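Local coordinates for putative phosphohydrolase (Shewanella amazonensis, PDB 3M1T), which is of unproven function but, as an HDOD-domain protein of the HD phosphodiesterase clan, is regarded as a putative phosphohydrolase or signal transduction protein, at residues L8-E13 and A179-L184; L143-V146 and V152-T155; L53-S58 and I87-V92; L82-I87 and E130-G135; K222-D227 and A241-L246. All blocks are in the same frame, centred on the assembly; numbering follows the deposited sequence.

How the contacts relate
The five contacts tie together an all-helical single chain, and no ligand or metal site is defined among them. Contacts 3 and 4 are the closest pair, with centres about 9 Å apart: both use helix 79-94 and share I87, and L85 of contact 4 packs with CD1 on A56 CA (3.7 Å). Contacts 1 and 2 also touch, where CG2 of I181 meets CG1 of I145 at 4.0 Å. Their centres are about 14 Å apart, and contact 2 falls within the long stretch of chain that contact 1 spans. Contact 5 stands apart, on the opposite side of the chain's centre from contact 3, their centres about 26 Å apart.

Contact 1 of 5, residues L8-E13 and A179-L184; sequences LQKVDE and AEIGAL
K10 and V11 meet I181 and L184 through aliphatic carbon alone, bringing the loop after helix 5-8 against helix 178-188. In this apolar layer CD2 of L184 serves two partners: CG1 of V11, in the conformer described, stands 4.0 Å from it, and CB of K10 lies 4.2 Å from the same L184 CD2. CD1 of I181 takes the next carbon of the lysine, K10 CG, at 4.0 Å. CG of L184 (chi1 -169°) and CG1 of I181 (chi1 -158°) each lie opposite the backbone N, which carries L184 CD2 and I181 CD1 toward the loop.

The ionic part lies within the loop. Bends at chi2 and chi3 carry the ammonium group of K10 away from the helix and onto E13, where NZ and OE1 form a salt bridge of 2.8 Å, on the syn side of the carboxylate and 22° out of its plane. With an alanine in place of K10, E13 would probably lose its cationic mate, and I181 CD1 the CG methylene that lies against it.

Backbone bonds shape the loop: V11 N to L8 O, 3.1 Å, closes a type I turn, and E13 N binds K10 O. Around the contact, L7 of helix 5-8 touches both I181 and L184, Y176 touches K10 and I181, and I181 also reaches L144 and I145 of helix 140-148.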
# COMPACT_ATOMS: atom_id res chain seq x y z
N LEU A 8 8.55 -4.79 19.11
CA LEU A 8 8.61 -3.52 19.86
C LEU A 8 10.05 -2.98 19.99
O LEU A 8 10.24 -1.74 20.10
CB LEU A 8 7.90 -3.65 21.19
CG LEU A 8 6.41 -3.91 21.14
CD1 LEU A 8 5.92 -4.01 22.62
CD2 LEU A 8 5.70 -2.74 20.35
N GLN A 9 11.06 -3.87 19.95
CA GLN A 9 12.43 -3.41 19.98
C GLN A 9 12.80 -2.56 18.77
O GLN A 9 13.87 -1.94 18.76
CB GLN A 9 13.38 -4.60 20.11
CG GLN A 9 12.97 -5.57 21.18
CD GLN A 9 12.75 -4.90 22.50
OE1 GLN A 9 13.68 -4.28 23.01
NE2 GLN A 9 11.52 -4.99 23.07
N LYS A 10 11.97 -2.58 17.72
CA LYS A 10 12.20 -1.79 16.53
C LYS A 10 11.66 -0.37 16.56
O LYS A 10 11.97 0.43 15.68
CB LYS A 10 11.60 -2.46 15.27
CG LYS A 10 12.07 -3.89 15.03
CD LYS A 10 13.54 -3.88 14.63
CE LYS A 10 14.43 -4.28 15.73
NZ LYS A 10 15.90 -4.20 15.20
N VAL A 11 10.86 -0.05 17.59
CA VAL A 11 10.09 1.20 17.56
C VAL A 11 10.96 2.46 17.47
O VAL A 11 10.59 3.42 16.76
CB VAL A 11 9.11 1.32 18.75
CG1 VAL A 11 8.15 0.15 18.76
CG2 VAL A 11 9.85 1.47 20.08
N ASP A 12 12.10 2.45 18.15
CA ASP A 12 13.01 3.59 18.13
C ASP A 12 14.01 3.54 17.00
O ASP A 12 14.85 4.42 16.86
CB ASP A 12 13.67 3.78 19.49
CG ASP A 12 14.57 2.64 19.88
OD1 ASP A 12 14.67 1.65 19.13
OD2 ASP A 12 15.17 2.73 20.98
N GLU A 13 13.87 2.54 16.14
CA GLU A 13 14.70 2.43 14.96
C GLU A 13 14.00 2.83 13.68
O GLU A 13 14.64 2.97 12.64
CB GLU A 13 15.22 1.00 14.87
CG GLU A 13 16.17 0.71 16.02
CD GLU A 13 16.56 -0.76 16.09
OE1 GLU A 13 16.37 -1.48 15.10
OE2 GLU A 13 17.04 -1.17 17.17
N ALA A 179 5.00 -7.93 7.37
CA ALA A 179 3.67 -7.40 7.52
C ALA A 179 3.58 -6.67 8.88
O ALA A 179 3.00 -5.56 9.00
CB ALA A 179 2.56 -8.47 7.37
N GLU A 180 4.15 -7.28 9.91
CA GLU A 180 4.11 -6.73 11.27
C GLU A 180 4.92 -5.43 11.34
O GLU A 180 4.46 -4.42 11.93
CB GLU A 180 4.64 -7.74 12.25
CG GLU A 180 3.67 -8.86 12.48
CD GLU A 180 4.20 -9.90 13.43
OE1 GLU A 180 5.43 -10.15 13.50
OE2 GLU A 180 3.33 -10.47 14.13
N ILE A 181 6.14 -5.40 10.77
CA ILE A 181 6.95 -4.20 10.84
C ILE A 181 6.38 -3.11 9.93
O ILE A 181 6.45 -1.93 10.30
CB ILE A 181 8.48 -4.43 10.65
CG1 ILE A 181 9.24 -3.26 11.26
CG2 ILE A 181 8.82 -4.79 9.19
CD1 ILE A 181 10.78 -3.48 11.28
N GLY A 182 5.79 -3.46 8.79
CA GLY A 182 5.07 -2.50 7.96
C GLY A 182 3.88 -1.90 8.71
O GLY A 182 3.62 -0.68 8.62
N ALA A 183 3.19 -2.73 9.46
CA ALA A 183 2.09 -2.24 10.28
C ALA A 183 2.59 -1.29 11.38
O ALA A 183 1.98 -0.24 11.68
CB ALA A 183 1.31 -3.41 10.91
N LEU A 184 3.68 -1.70 12.01
CA LEU A 184 4.31 -0.86 13.06
C LEU A 184 4.71 0.47 12.51
O LEU A 184 4.50 1.49 13.21
CB LEU A 184 5.53 -1.58 13.62
CG LEU A 184 6.10 -0.98 14.87
CD1 LEU A 184 5.19 -1.26 16.07
CD2 LEU A 184 7.54 -1.47 15.15

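Contact 2 of 5, residues L143-V146 and V152-T155; sequences LLIV and VAAT
A153 presses its single methyl onto the backbone and side chains of I145 and V146. Its CB comes 3.9 Å from CA of V146, closer than to any side-chain atom of the other segment, so the methyl touches main chain as well as side chains. Beside that point V146 CG2 lies 4.1 Å from A153 CB, and on the preceding residue I145 CG2 stands 4.2 Å from the same methyl. The carbonyl oxygen of I145 adds a fourth neighbour, with I145 O 4.1 Å from A153 CB. All of this is van der Waals contact.

The two branched residues offer their CG2 methyls by different settings. In I145, CG2 is opposite the backbone N while CG1 lies beside it (chi1 -67°); in V146 CG1 takes the place opposite the N, and CG2 is the methyl placed beside it. The small size of A153 lets the chains come near, the CA atoms of V146 and A153 being 5.4 Å apart.

In the next shell I145 also packs on E170 and L174 of helix 166-174 and on N178 and I181 of helix 178-188, while V146 touches V98. V152, one residue before the alanine, lies against L173 and L174, so helix 166-174 is met from both segments.

The arrangement is that of two successive helices, 140-148 and 150-161, joined by a very short link and packed close through an alanine, within the all-helical HDOD fold.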
# COMPACT_ATOMS: atom_id res chain seq x y z
N LEU A 143 10.87 -3.40 2.53
CA LEU A 143 11.97 -2.43 2.43
C LEU A 143 12.67 -2.19 3.77
O LEU A 143 13.90 -2.10 3.85
CB LEU A 143 11.47 -1.13 1.81
CG LEU A 143 10.80 -1.31 0.45
CD1 LEU A 143 10.31 0.02 -0.06
CD2 LEU A 143 11.74 -2.02 -0.62
N LEU A 144 11.89 -2.09 4.84
CA LEU A 144 12.45 -1.80 6.13
C LEU A 144 13.39 -2.96 6.54
O LEU A 144 14.41 -2.68 7.17
CB LEU A 144 11.33 -1.67 7.19
CG LEU A 144 10.45 -0.45 7.10
CD1 LEU A 144 9.43 -0.53 8.26
CD2 LEU A 144 11.27 0.85 7.27
N ILE A 145 12.99 -4.19 6.29
CA ILE A 145 13.83 -5.36 6.66
C ILE A 145 15.16 -5.36 5.90
O ILE A 145 16.24 -5.59 6.48
CB ILE A 145 13.09 -6.65 6.56
CG1 ILE A 145 11.97 -6.72 7.63
CG2 ILE A 145 14.08 -7.88 6.69
CD1 ILE A 145 11.13 -7.87 7.50
N VAL A 146 15.09 -5.10 4.61
CA VAL A 146 16.34 -5.02 3.81
C VAL A 146 17.26 -3.94 4.32
O VAL A 146 18.48 -4.15 4.47
CB VAL A 146 16.01 -4.81 2.32
CG1 VAL A 146 17.33 -4.51 1.48
CG2 VAL A 146 15.28 -6.02 1.78
N VAL A 152 20.59 -10.54 7.36
CA VAL A 152 19.44 -11.41 7.55
C VAL A 152 18.53 -11.45 6.32
O VAL A 152 18.11 -12.50 5.90
CB VAL A 152 18.67 -11.08 8.84
CG1 VAL A 152 17.34 -11.81 8.88
CG2 VAL A 152 19.58 -11.45 10.01
N ALA A 153 18.23 -10.28 5.74
CA ALA A 153 17.40 -10.25 4.55
C ALA A 153 17.96 -11.06 3.43
O ALA A 153 17.25 -11.78 2.76
CB ALA A 153 17.19 -8.79 4.09
N ALA A 154 19.27 -10.97 3.20
CA ALA A 154 19.89 -11.74 2.16
C ALA A 154 19.85 -13.27 2.44
O ALA A 154 19.59 -14.11 1.57
CB ALA A 154 21.38 -11.30 1.99
N THR A 155 20.11 -13.60 3.71
CA THR A 155 20.03 -15.00 4.15
C THR A 155 18.63 -15.54 3.94
O THR A 155 18.46 -16.70 3.47
CB THR A 155 20.47 -15.09 5.61
OG1 THR A 155 21.86 -14.69 5.66
CG2 THR A 155 20.30 -16.53 6.14

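Contact 3 of 5, residues L53-S58 and I87-V92; sequences LRLANS and IASAVV
L55, in the last turn of helix 46-56, faces S89 of helix 79-94 with their CA atoms 8.2 Å apart, a distance bridged by the leucine side chain. That leucine carries the whole contact from its side. CG lies opposite the carbonyl carbon (chi1 -68°) and the chain then runs out extended (chi2 -179°), which sends CD1 across to the neighbouring helix. There L55 CD1 meets OG of S89 at 3.4 Å and, one residue back along the helix, CB of A88 at 4.2 Å.

The serine hydroxyl is not left to the leucine. Its OG is hydrogen-bonded to the carbonyl oxygen of L85, one turn earlier in the same helix, and is thereby turned along its own helix while the methyl of L55 lies against its oxygen. The carbonyl of S89 has a partner from the other helix, NH1 of R51.

The chain beyond L55 leaves the helix by way of N57 N to L53 O, 2.8 Å, and S58 N to L55 O, 3.3 Å. Farther round, the C-terminal tail comes close: L274 touches L55, and R54 binds the carbonyls of Q273 and L274. F111 of helix 103-124 packs on A88.

Chemically, the side-chain contact of L55 with A88 and S89 sets a buried methyl against another methyl and a hydroxyl, and the hydroxyl, already bonded to L85 O, can lie against the methyl of L55 without a polar partner across the contact.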
# COMPACT_ATOMS: atom_id res chain seq x y z
N LEU A 53 0.81 15.92 -8.84
CA LEU A 53 0.21 16.19 -10.14
C LEU A 53 0.62 15.17 -11.21
O LEU A 53 -0.20 14.82 -12.07
CB LEU A 53 0.53 17.62 -10.59
CG LEU A 53 -0.18 18.72 -9.80
CD1 LEU A 53 0.29 20.11 -10.27
CD2 LEU A 53 -1.71 18.61 -9.89
N ARG A 54 1.85 14.67 -11.18
CA ARG A 54 2.24 13.59 -12.09
C ARG A 54 1.42 12.34 -11.88
O ARG A 54 1.05 11.65 -12.85
CB ARG A 54 3.71 13.23 -11.90
CG ARG A 54 4.67 14.30 -12.47
CD ARG A 54 6.05 13.73 -12.72
NE ARG A 54 6.73 13.25 -11.50
CZ ARG A 54 7.30 14.05 -10.59
NH1 ARG A 54 7.27 15.36 -10.72
NH2 ARG A 54 7.94 13.53 -9.55
N LEU A 55 1.15 12.02 -10.61
CA LEU A 55 0.27 10.88 -10.31
C LEU A 55 -1.14 11.16 -10.78
O LEU A 55 -1.79 10.27 -11.32
CB LEU A 55 0.26 10.56 -8.81
CG LEU A 55 1.58 10.02 -8.26
CD1 LEU A 55 1.42 9.71 -6.77
CD2 LEU A 55 2.05 8.77 -8.98
N ALA A 56 -1.59 12.39 -10.60
CA ALA A 56 -2.94 12.77 -10.99
C ALA A 56 -3.10 12.78 -12.51
O ALA A 56 -4.21 12.61 -12.99
CB ALA A 56 -3.30 14.13 -10.45
N ASN A 57 -2.02 12.99 -13.25
CA ASN A 57 -2.08 12.94 -14.71
C ASN A 57 -1.84 11.56 -15.36
O ASN A 57 -1.82 11.46 -16.57
CB ASN A 57 -1.12 13.99 -15.29
CG ASN A 57 -1.60 15.41 -15.01
OD1 ASN A 57 -2.74 15.76 -15.31
ND2 ASN A 57 -0.73 16.24 -14.42
N SER A 58 -1.68 10.51 -14.56
CA SER A 58 -1.51 9.17 -15.12
C SER A 58 -2.80 8.55 -15.69
O SER A 58 -2.73 7.48 -16.32
CB SER A 58 -0.90 8.26 -14.08
OG SER A 58 0.41 8.68 -13.82
N ILE A 87 -1.09 11.58 0.14
CA ILE A 87 -0.57 10.56 1.02
C ILE A 87 0.42 9.72 0.28
O ILE A 87 1.51 9.45 0.76
CB ILE A 87 -1.71 9.70 1.58
CG1 ILE A 87 -2.55 10.54 2.54
CG2 ILE A 87 -1.13 8.42 2.29
CD1 ILE A 87 -3.92 9.92 2.87
N ALA A 88 0.03 9.21 -0.90
CA ALA A 88 0.95 8.42 -1.71
C ALA A 88 2.26 9.10 -2.00
O ALA A 88 3.35 8.51 -1.82
CB ALA A 88 0.25 7.97 -3.08
N SER A 89 2.18 10.39 -2.37
CA SER A 89 3.38 11.14 -2.76
C SER A 89 4.28 11.37 -1.55
O SER A 89 5.50 11.27 -1.63
CB SER A 89 2.99 12.47 -3.38
OG SER A 89 2.25 12.21 -4.55
N ALA A 90 3.66 11.60 -0.40
CA ALA A 90 4.43 11.79 0.83
C ALA A 90 5.16 10.51 1.26
O ALA A 90 6.34 10.54 1.62
CB ALA A 90 3.53 12.30 1.97
N VAL A 91 4.44 9.39 1.23
CA VAL A 91 5.01 8.12 1.57
C VAL A 91 6.18 7.75 0.63
O VAL A 91 7.25 7.37 1.10
CB VAL A 91 3.92 7.03 1.61
CG1 VAL A 91 4.55 5.65 1.74
CG2 VAL A 91 2.89 7.32 2.77
N VAL A 92 5.96 7.89 -0.67
CA VAL A 92 7.00 7.62 -1.67
C VAL A 92 8.25 8.46 -1.39
O VAL A 92 9.36 7.96 -1.39
CB VAL A 92 6.47 7.86 -3.12
CG1 VAL A 92 7.66 7.94 -4.13
CG2 VAL A 92 5.42 6.77 -3.51

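Contact 4 of 5, residues L82-I87 and E130-G135; sequences LRTLVI and EAFTCG
CD1 of the F132 ring is met by CG2 of T84, which comes in obliquely, neither squarely over a face nor at the rim. The separation of T84 CG2 and F132 CD1 is 3.3 Å, but T84 has two conformers and so short a contact is doubtful evidence of strain. At the ring edge, in its plane, lies a water. F132 reaches this place with CG opposite its backbone N (chi1 -175°).

That water joins the helices. It donates to T84 O at 2.9 Å and is hydrogen-bonded to T133 OG1 at 3.0 Å, so it links a main-chain carbonyl of one helix to a side chain of the other. T133 OG1 is also bonded to E129 O, one turn back, as T84 OG1 is to Q80 O in the conformer described; each hydroxyl is thereby held to its own helix, leaving the methyl to pack. CG2 of T133 meets CG2 of I87 at 4.0 Å, the two side chains lying about at right angles, and CD1 of I87 lies 4.2 Å from T133 OG1.

L195 of helix 193-200 packs on T133, and V28 and N29 of helix 19-29 on I87. The axes of the two segments run almost parallel, 9° apart and 10.1 Å at closest approach, a wide pairing of helices 79-94 and 128-137 filled by two threonines, I87, F132 and a water in the buried interior of the helical HDOD domain.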
# COMPACT_ATOMS: atom_id res chain seq x y z
N LEU A 82 -7.64 13.71 -4.15
CA LEU A 82 -6.42 14.52 -3.93
C LEU A 82 -5.71 14.09 -2.65
O LEU A 82 -4.51 13.87 -2.65
CB LEU A 82 -6.74 16.03 -3.86
CG LEU A 82 -5.56 16.98 -3.64
CD1 LEU A 82 -4.61 16.88 -4.83
CD2 LEU A 82 -6.02 18.40 -3.40
N ARG A 83 -6.46 13.94 -1.56
CA ARG A 83 -5.85 13.53 -0.29
C ARG A 83 -5.08 12.25 -0.48
O ARG A 83 -3.97 12.10 0.01
CB ARG A 83 -6.92 13.32 0.79
CG ARG A 83 -7.61 14.55 1.27
CD ARG A 83 -8.73 14.12 2.22
NE ARG A 83 -9.63 15.20 2.59
CZ ARG A 83 -9.46 16.04 3.61
NH1 ARG A 83 -8.37 15.96 4.40
NH2 ARG A 83 -10.39 16.95 3.86
N THR A 84 -5.69 11.33 -1.20
CA THR A 84 -5.12 10.06 -1.38
C THR A 84 -3.78 10.14 -2.13
O THR A 84 -2.83 9.48 -1.75
CB THR A 84 -6.15 9.20 -2.04
OG1 THR A 84 -7.36 9.28 -1.25
CG2 THR A 84 -5.63 7.78 -2.14
N LEU A 85 -3.71 10.97 -3.17
CA LEU A 85 -2.50 11.18 -3.94
C LEU A 85 -1.42 11.92 -3.17
O LEU A 85 -0.23 11.65 -3.36
CB LEU A 85 -2.82 11.90 -5.28
CG LEU A 85 -3.68 11.11 -6.24
CD1 LEU A 85 -3.83 11.95 -7.49
CD2 LEU A 85 -3.11 9.69 -6.56
N VAL A 86 -1.84 12.81 -2.28
CA VAL A 86 -0.88 13.49 -1.37
C VAL A 86 -0.26 12.47 -0.45
O VAL A 86 0.93 12.44 -0.27
CB VAL A 86 -1.54 14.65 -0.56
CG1 VAL A 86 -0.55 15.20 0.46
CG2 VAL A 86 -2.03 15.73 -1.53
N ILE A 87 -1.09 11.58 0.14
CA ILE A 87 -0.57 10.56 1.02
C ILE A 87 0.42 9.72 0.28
O ILE A 87 1.51 9.45 0.76
CB ILE A 87 -1.71 9.70 1.58
CG1 ILE A 87 -2.55 10.54 2.54
CG2 ILE A 87 -1.13 8.42 2.29
CD1 ILE A 87 -3.92 9.92 2.87
N GLU A 130 -9.65 4.54 1.52
CA GLU A 130 -8.98 3.86 2.60
C GLU A 130 -8.26 2.61 2.08
O GLU A 130 -7.11 2.30 2.47
CB GLU A 130 -10.00 3.49 3.71
CG GLU A 130 -9.42 2.67 4.80
CD GLU A 130 -10.51 1.95 5.61
OE1 GLU A 130 -11.32 1.12 5.07
OE2 GLU A 130 -10.51 2.24 6.79
N ALA A 131 -8.92 1.85 1.20
CA ALA A 131 -8.31 0.65 0.66
C ALA A 131 -7.12 0.98 -0.22
O ALA A 131 -6.10 0.30 -0.19
CB ALA A 131 -9.37 -0.17 -0.14
N PHE A 132 -7.25 2.05 -1.00
CA PHE A 132 -6.11 2.49 -1.82
C PHE A 132 -4.89 2.79 -0.91
O PHE A 132 -3.76 2.35 -1.17
CB PHE A 132 -6.49 3.72 -2.66
CG PHE A 132 -5.40 4.14 -3.61
CD1 PHE A 132 -4.36 4.94 -3.20
CD2 PHE A 132 -5.43 3.71 -4.93
CE1 PHE A 132 -3.33 5.29 -4.11
CE2 PHE A 132 -4.43 4.08 -5.85
CZ PHE A 132 -3.38 4.85 -5.43
N THR A 133 -5.15 3.51 0.18
CA THR A 133 -4.06 3.86 1.07
C THR A 133 -3.42 2.66 1.72
O THR A 133 -2.21 2.59 1.89
CB THR A 133 -4.53 4.93 2.11
OG1 THR A 133 -4.90 6.11 1.41
CG2 THR A 133 -3.41 5.29 3.11
N CYS A 134 -4.24 1.70 2.11
CA CYS A 134 -3.74 0.46 2.65
C CYS A 134 -2.80 -0.22 1.64
O CYS A 134 -1.74 -0.67 2.02
CB CYS A 134 -4.92 -0.43 3.03
SG CYS A 134 -4.48 -1.77 4.16
N GLY A 135 -3.20 -0.25 0.36
CA GLY A 135 -2.32 -0.72 -0.68
C GLY A 135 -1.00 0.03 -0.77
O GLY A 135 0.07 -0.61 -0.85
O HOH W 1 -2.75 6.89 -0.48

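Contact 5 of 5, residues K222-D227 and A241-L246; sequences KQIAAD and AQINIL
Helices 213-227 and 236-247, consecutive in the chain, form a helical pair in which I243 fits against Q223 and I224. Q223 makes most of its segment's contact, using its CG methylene and the atoms of its amide. Its CG stands opposite the backbone N (chi1 -170°) and the chain beyond is extended, so that the side chain crosses I243 obliquely, from CG to the amide. Q223 CG is 3.8 Å from I243 CD1, Q223 CD 3.7 Å from I243 CG1, and the amide nitrogen NE2 3.8 Å from that same CG1 of I243. On the other amide atom, Q223 OE1 meets I243 CG2 at 4.0 Å. I224 adds a purely apolar touch at the tip of the isoleucine, CG1 of I224 lying 4.1 Å from I243 CD1.

Replacing Q223 with an alanine would probably leave CG1, CG2 and part of CD1 of I243 without the methylene and amide atoms that lie against them.

I224 is also in contact with W239 and L240, earlier on helix 236-247, while M220, one turn before I224 on helix 213-227, packs on I243; I243 thus packs on three residues of helix 213-227, M220, Q223 and I224, while helix 103-124 touches I224 through I116.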
# COMPACT_ATOMS: atom_id res chain seq x y z
N LYS A 222 -3.08 -8.67 -3.72
CA LYS A 222 -1.70 -9.12 -3.91
C LYS A 222 -1.58 -10.34 -4.82
O LYS A 222 -0.67 -10.41 -5.63
CB LYS A 222 -1.04 -9.44 -2.57
CG LYS A 222 -0.75 -8.22 -1.73
CD LYS A 222 -0.26 -8.61 -0.36
CE LYS A 222 1.12 -9.26 -0.37
NZ LYS A 222 1.48 -9.84 0.96
N GLN A 223 -2.48 -11.28 -4.61
CA GLN A 223 -2.51 -12.51 -5.41
C GLN A 223 -2.87 -12.20 -6.84
O GLN A 223 -2.25 -12.74 -7.78
CB GLN A 223 -3.43 -13.54 -4.77
CG GLN A 223 -3.27 -14.95 -5.46
CD GLN A 223 -3.83 -16.12 -4.71
OE1 GLN A 223 -4.18 -16.02 -3.53
NE2 GLN A 223 -3.97 -17.29 -5.41
N ILE A 224 -3.81 -11.28 -7.05
CA ILE A 224 -4.23 -10.89 -8.39
C ILE A 224 -3.07 -10.24 -9.11
O ILE A 224 -2.75 -10.56 -10.26
CB ILE A 224 -5.43 -9.91 -8.32
CG1 ILE A 224 -6.71 -10.61 -7.78
CG2 ILE A 224 -5.66 -9.23 -9.65
CD1 ILE A 224 -7.89 -9.65 -7.55
N ALA A 225 -2.39 -9.33 -8.39
CA ALA A 225 -1.27 -8.61 -9.00
C ALA A 225 -0.14 -9.58 -9.33
O ALA A 225 0.48 -9.45 -10.37
CB ALA A 225 -0.76 -7.49 -8.08
N ALA A 226 0.15 -10.50 -8.40
CA ALA A 226 1.29 -11.40 -8.55
C ALA A 226 1.12 -12.39 -9.68
O ALA A 226 2.06 -12.73 -10.44
CB ALA A 226 1.55 -12.15 -7.28
N ASP A 227 -0.08 -12.93 -9.79
CA ASP A 227 -0.28 -14.09 -10.65
C ASP A 227 -1.04 -13.76 -11.92
O ASP A 227 -1.29 -14.68 -12.73
CB ASP A 227 -0.98 -15.19 -9.87
CG ASP A 227 -0.09 -15.84 -8.84
OD1 ASP A 227 1.15 -15.65 -8.89
OD2 ASP A 227 -0.60 -16.56 -7.98
N ALA A 241 -12.69 -16.33 -8.14
CA ALA A 241 -13.57 -17.04 -7.19
C ALA A 241 -12.74 -17.81 -6.14
O ALA A 241 -13.07 -17.79 -4.97
CB ALA A 241 -14.56 -17.99 -7.90
N GLN A 242 -11.65 -18.44 -6.57
CA GLN A 242 -10.81 -19.23 -5.67
C GLN A 242 -10.10 -18.29 -4.71
O GLN A 242 -9.94 -18.57 -3.52
CB GLN A 242 -9.72 -20.01 -6.44
CG GLN A 242 -10.17 -20.98 -7.45
CD GLN A 242 -9.00 -21.58 -8.23
OE1 GLN A 242 -8.73 -21.19 -9.37
NE2 GLN A 242 -8.30 -22.52 -7.60
N ILE A 243 -9.70 -17.11 -5.22
CA ILE A 243 -9.00 -16.14 -4.39
C ILE A 243 -9.93 -15.54 -3.33
O ILE A 243 -9.54 -15.33 -2.15
CB ILE A 243 -8.32 -15.05 -5.19
CG1 ILE A 243 -7.25 -15.62 -6.14
CG2 ILE A 243 -7.59 -14.05 -4.25
CD1 ILE A 243 -6.72 -14.68 -7.13
N ASN A 244 -11.16 -15.24 -3.72
CA ASN A 244 -12.20 -14.81 -2.79
C ASN A 244 -12.28 -15.72 -1.55
O ASN A 244 -12.33 -15.23 -0.41
CB ASN A 244 -13.55 -14.87 -3.51
CG ASN A 244 -14.30 -13.55 -3.51
OD1 ASN A 244 -13.81 -12.46 -3.05
ND2 ASN A 244 -15.52 -13.63 -4.03
N ILE A 245 -12.29 -17.04 -1.79
CA ILE A 245 -12.29 -18.06 -0.73
C ILE A 245 -11.00 -18.10 0.11
O ILE A 245 -11.08 -18.18 1.34
CB ILE A 245 -12.55 -19.47 -1.31
CG1 ILE A 245 -13.99 -19.54 -1.81
CG2 ILE A 245 -12.45 -20.60 -0.25
CD1 ILE A 245 -14.24 -20.74 -2.78
N LEU A 246 -9.85 -18.11 -0.53
CA LEU A 246 -8.58 -18.10 0.18
C LEU A 246 -8.54 -16.87 1.07
O LEU A 246 -8.14 -16.97 2.23
CB LEU A 246 -7.39 -18.07 -0.76